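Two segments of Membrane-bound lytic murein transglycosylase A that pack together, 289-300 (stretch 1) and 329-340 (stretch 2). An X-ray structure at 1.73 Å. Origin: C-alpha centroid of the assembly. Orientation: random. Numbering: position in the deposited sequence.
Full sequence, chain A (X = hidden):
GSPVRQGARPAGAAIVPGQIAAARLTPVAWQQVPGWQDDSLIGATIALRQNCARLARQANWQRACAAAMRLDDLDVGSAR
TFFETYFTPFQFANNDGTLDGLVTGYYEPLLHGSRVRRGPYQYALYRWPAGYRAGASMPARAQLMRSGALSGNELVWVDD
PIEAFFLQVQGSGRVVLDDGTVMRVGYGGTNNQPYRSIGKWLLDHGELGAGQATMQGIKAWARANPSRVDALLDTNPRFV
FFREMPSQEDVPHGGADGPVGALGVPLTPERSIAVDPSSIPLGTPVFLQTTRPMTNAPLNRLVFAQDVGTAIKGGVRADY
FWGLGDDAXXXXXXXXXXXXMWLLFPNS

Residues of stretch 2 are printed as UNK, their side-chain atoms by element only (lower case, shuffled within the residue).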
# COMPACT_ATOMS: atom_id res chain seq x y z
N GLN A 289 2.69 13.87 -9.30
CA GLN A 289 2.16 13.79 -10.66
C GLN A 289 2.64 12.48 -11.24
O GLN A 289 3.85 12.25 -11.31
CB GLN A 289 2.68 14.97 -11.47
CG GLN A 289 2.20 14.88 -12.97
CD GLN A 289 2.70 16.08 -13.75
OE1 GLN A 289 3.68 16.74 -13.36
NE2 GLN A 289 2.02 16.39 -14.84
N THR A 290 1.70 11.61 -11.62
CA THR A 290 2.06 10.26 -12.10
C THR A 290 0.90 9.76 -13.00
O THR A 290 0.16 10.58 -13.56
CB THR A 290 2.47 9.36 -10.91
OG1 THR A 290 2.90 8.11 -11.43
CG2 THR A 290 1.28 9.04 -9.96
N THR A 291 0.73 8.45 -13.15
CA THR A 291 -0.39 7.90 -13.91
C THR A 291 -0.98 6.70 -13.16
O THR A 291 -0.34 6.12 -12.29
CB THR A 291 0.02 7.44 -15.34
OG1 THR A 291 1.19 6.60 -15.25
CG2 THR A 291 0.37 8.64 -16.21
N ARG A 292 -2.21 6.31 -13.57
CA ARG A 292 -2.88 5.17 -12.94
C ARG A 292 -2.39 3.87 -13.56
O ARG A 292 -2.25 3.78 -14.77
CB ARG A 292 -4.37 5.25 -13.15
CG ARG A 292 -5.04 6.45 -12.59
CD ARG A 292 -6.52 6.15 -12.39
NE ARG A 292 -7.04 7.20 -11.54
CZ ARG A 292 -7.30 7.04 -10.26
NH1 ARG A 292 -7.16 5.85 -9.70
NH2 ARG A 292 -7.76 8.07 -9.56
N PRO A 293 -2.24 2.83 -12.76
CA PRO A 293 -1.59 1.60 -13.25
C PRO A 293 -2.30 0.87 -14.39
O PRO A 293 -1.62 0.30 -15.26
CB PRO A 293 -1.52 0.72 -11.99
CG PRO A 293 -2.35 1.40 -10.93
CD PRO A 293 -2.41 2.88 -11.29
N MET A 294 -3.62 0.79 -14.40
CA MET A 294 -4.21 -0.09 -15.43
C MET A 294 -4.67 0.68 -16.64
O MET A 294 -4.56 0.20 -17.78
CB MET A 294 -5.38 -0.91 -14.87
CG MET A 294 -5.13 -1.48 -13.48
SD MET A 294 -4.27 -3.06 -13.61
CE MET A 294 -5.41 -4.19 -12.83
N THR A 295 -5.13 1.90 -16.44
CA THR A 295 -5.62 2.70 -17.55
C THR A 295 -4.58 3.66 -18.08
O THR A 295 -4.80 4.26 -19.15
CB THR A 295 -6.80 3.55 -17.13
OG1 THR A 295 -6.32 4.47 -16.12
CG2 THR A 295 -7.91 2.64 -16.55
N ASN A 296 -3.49 3.90 -17.33
CA ASN A 296 -2.45 4.85 -17.71
C ASN A 296 -2.95 6.30 -17.76
O ASN A 296 -2.29 7.16 -18.30
CB ASN A 296 -1.80 4.47 -19.05
CG ASN A 296 -0.39 5.03 -19.19
OD1 ASN A 296 0.43 4.95 -18.26
ND2 ASN A 296 -0.09 5.60 -20.35
N ALA A 297 -4.10 6.61 -17.16
CA ALA A 297 -4.54 8.00 -17.18
C ALA A 297 -3.74 8.85 -16.16
O ALA A 297 -3.20 8.31 -15.18
CB ALA A 297 -6.02 8.07 -16.82
N PRO A 298 -3.66 10.16 -16.34
CA PRO A 298 -2.97 10.99 -15.34
C PRO A 298 -3.55 10.86 -13.95
O PRO A 298 -4.77 10.82 -13.76
CB PRO A 298 -3.16 12.42 -15.83
CG PRO A 298 -3.36 12.23 -17.37
CD PRO A 298 -4.04 10.93 -17.55
N LEU A 299 -2.63 10.89 -12.97
CA LEU A 299 -2.95 10.80 -11.54
C LEU A 299 -2.16 11.91 -10.86
O LEU A 299 -0.93 11.86 -10.79
CB LEU A 299 -2.58 9.41 -10.98
CG LEU A 299 -2.82 9.26 -9.46
CD1 LEU A 299 -4.27 9.51 -9.15
CD2 LEU A 299 -2.50 7.76 -9.23
N ASN A 300 -2.86 12.99 -10.50
CA ASN A 300 -2.25 14.14 -9.85
C ASN A 300 -2.80 14.26 -8.44
O ASN A 300 -4.01 14.43 -8.27
CB ASN A 300 -2.58 15.42 -10.65
CG ASN A 300 -1.78 15.50 -11.95
OD1 ASN A 300 -0.61 15.89 -11.95
ND2 ASN A 300 -2.43 15.16 -13.07
N UNK A 329 -5.22 -3.75 -3.74
CA UNK A 329 -4.04 -4.55 -4.03
C UNK A 329 -3.77 -4.80 -5.51
O UNK A 329 -2.61 -4.96 -5.93
N UNK A 330 -4.82 -4.90 -6.32
CA UNK A 330 -4.59 -5.11 -7.74
C UNK A 330 -4.02 -3.84 -8.35
O UNK A 330 -3.19 -3.91 -9.27
c UNK A 330 -6.09 -7.08 -8.35
o UNK A 330 -7.25 -7.54 -8.45
c UNK A 330 -5.87 -5.55 -8.45
o UNK A 330 -5.08 -7.82 -8.15
N UNK A 331 -4.47 -2.69 -7.86
CA UNK A 331 -3.88 -1.44 -8.35
C UNK A 331 -2.44 -1.36 -7.90
O UNK A 331 -1.55 -1.07 -8.69
c UNK A 331 -4.63 -0.20 -7.85
c UNK A 331 -6.12 0.18 -9.82
c UNK A 331 -6.02 -0.00 -8.32
o UNK A 331 -6.64 -0.69 -10.52
n UNK A 331 -5.61 1.29 -10.31
N UNK A 332 -2.19 -1.68 -6.62
CA UNK A 332 -0.84 -1.63 -6.08
C UNK A 332 0.09 -2.56 -6.87
O UNK A 332 1.24 -2.20 -7.17
c UNK A 332 -0.87 -1.98 -4.57
N UNK A 333 -0.39 -3.77 -7.19
CA UNK A 333 0.45 -4.76 -7.87
C UNK A 333 0.94 -4.33 -9.24
O UNK A 333 2.02 -4.74 -9.67
N UNK A 334 0.17 -3.52 -9.92
CA UNK A 334 0.52 -3.12 -11.27
C UNK A 334 1.22 -1.77 -11.30
O UNK A 334 1.56 -1.31 -12.38
c UNK A 334 -0.74 -3.07 -12.13
n UNK A 334 1.64 -7.18 -12.39
c UNK A 334 0.58 -7.38 -11.61
n UNK A 334 -0.52 -6.62 -11.76
c UNK A 334 -1.53 -4.39 -12.19
c UNK A 334 -0.69 -5.54 -12.74
n UNK A 334 0.62 -8.33 -10.67
N UNK A 335 1.41 -1.10 -10.16
CA UNK A 335 1.86 0.29 -10.22
C UNK A 335 3.39 0.33 -10.34
O UNK A 335 4.12 -0.11 -9.44
s UNK A 335 1.00 3.47 -7.92
c UNK A 335 0.85 5.11 -8.77
c UNK A 335 1.39 1.11 -9.00
c UNK A 335 1.13 2.72 -9.44
N UNK A 336 3.87 0.94 -11.43
CA UNK A 336 5.31 1.08 -11.65
C UNK A 336 5.45 2.18 -12.69
O UNK A 336 5.59 1.92 -13.89
c UNK A 336 8.17 -1.55 -12.47
c UNK A 336 7.48 -0.21 -12.06
c UNK A 336 5.94 -0.24 -12.12
c UNK A 336 9.65 -1.20 -12.80
n UNK A 336 10.55 -2.35 -12.60
N UNK A 337 5.25 3.42 -12.23
CA UNK A 337 4.92 4.56 -13.09
C UNK A 337 5.96 5.65 -12.94
O UNK A 337 6.41 5.95 -11.82
n UNK A 337 1.76 3.83 -14.74
o UNK A 337 2.23 1.97 -13.50
c UNK A 337 2.42 4.17 -12.42
c UNK A 337 2.11 3.23 -13.59
c UNK A 337 3.52 5.18 -12.76
N UNK A 338 6.26 6.32 -14.07
CA UNK A 338 7.06 7.54 -13.95
C UNK A 338 6.28 8.59 -13.18
O UNK A 338 5.04 8.66 -13.27
c UNK A 338 7.39 8.12 -15.31
o UNK A 338 9.42 9.17 -14.52
c UNK A 338 8.38 9.26 -15.22
n UNK A 338 8.05 10.39 -15.94
N UNK A 339 7.03 9.41 -12.42
CA UNK A 339 6.43 10.45 -11.59
C UNK A 339 7.28 11.69 -11.40
O UNK A 339 8.49 11.69 -11.63
N UNK A 340 6.60 12.75 -10.97
CA UNK A 340 7.21 14.05 -10.59
C UNK A 340 6.69 14.49 -9.22
O UNK A 340 5.53 14.24 -8.84
c UNK A 340 6.85 15.13 -11.61
c UNK A 340 9.69 15.63 -15.29
n UNK A 340 10.23 15.18 -16.46
n UNK A 340 9.57 14.74 -14.28
n UNK A 340 9.23 16.89 -15.18
c UNK A 340 8.99 15.02 -12.94
c UNK A 340 7.46 14.89 -12.98
O HOH W 1 3.57 7.97 -15.36
O HOH W 2 -5.81 2.10 -12.85
O HOH W 3 0.53 2.61 -17.24

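Position 329 has no side-chain atoms and lies beyond the reach of stretch 1. It is Gly-329, in a helix.

Position 330 has two carbons, the second carrying two oxygens. This carboxylate leads away from stretch 1 and is bonded elsewhere in the structure. The residue is Asp-330.

Position 331 has three carbons, the third carrying one oxygen and one nitrogen. The nitrogen lies 3.3 Å from CG of Pro-293, and the oxygen 3.4 Å from CG of Met-294. This is Gln-331. Water 2 accepts from its NE2 and from Met-294 N, linking the helix to the loop.

Position 332 has one carbon, pointing away from stretch 1. It is Ala-332.

Position 333 has no side-chain atoms. It is Gly-333; its N bonds to Gly-329 O at 2.8 Å.

Position 334 has three carbons, a nitrogen, then a carbon bearing two more nitrogens. Its CB is 3.9 Å from CB of Pro-293, and its second carbon is 3.4 Å from SD of Met-294. The charged end leads away. This is Arg-334.

Position 335 is an unbranched chain of two carbons, a sulfur and a carbon. The terminal carbon lies 4.1 Å from CG2 of Thr-290 and 4.3 Å from CD2 of Leu-299. The residue is Met-335. Its CG packs 4.0 Å from CD of Pro-293.

Position 336 has four carbons in a row ending in nitrogen. It points away, without contact. It is Lys-336.

Position 337 has three carbons, the third carrying one oxygen and one nitrogen. The nitrogen donates to OG1 of Thr-291 at 2.9 Å. This is Gln-337. Its OE1 accepts from Lys-336 N at 2.8 Å, which fixes the amide orientation. Water 3 joins NE2 to Asn-296 OD1.

Position 338 has two carbons, the second carrying one oxygen and one nitrogen. It is Asn-338. Its backbone O accepts from OG1 of Thr-290 at 2.9 Å and from water 1, which also bonds Thr-291 OG1.

Position 339 has no side-chain atoms. It is Gly-339; its CA lies 3.2 Å from Gln-289 O.

Position 340 has three carbons, a nitrogen, then a carbon bearing two nitrogens. Its CB is 4.0 Å from Gln-289 OE1. It is Arg-340.

The contact has two parts. Gln-289 and Arg-340 form an antiparallel hydrogen-bonded pair: Gln-289 N donates to Arg-340 O at 2.9 Å, and Arg-340 N to Gln-289 O at 2.8 Å. Beyond it, side chains and waters take over, and Pro-293 packs against Gln-331, Arg-334 and Met-335.

Stretch 2 329-340: GDQAGRMKQNGR
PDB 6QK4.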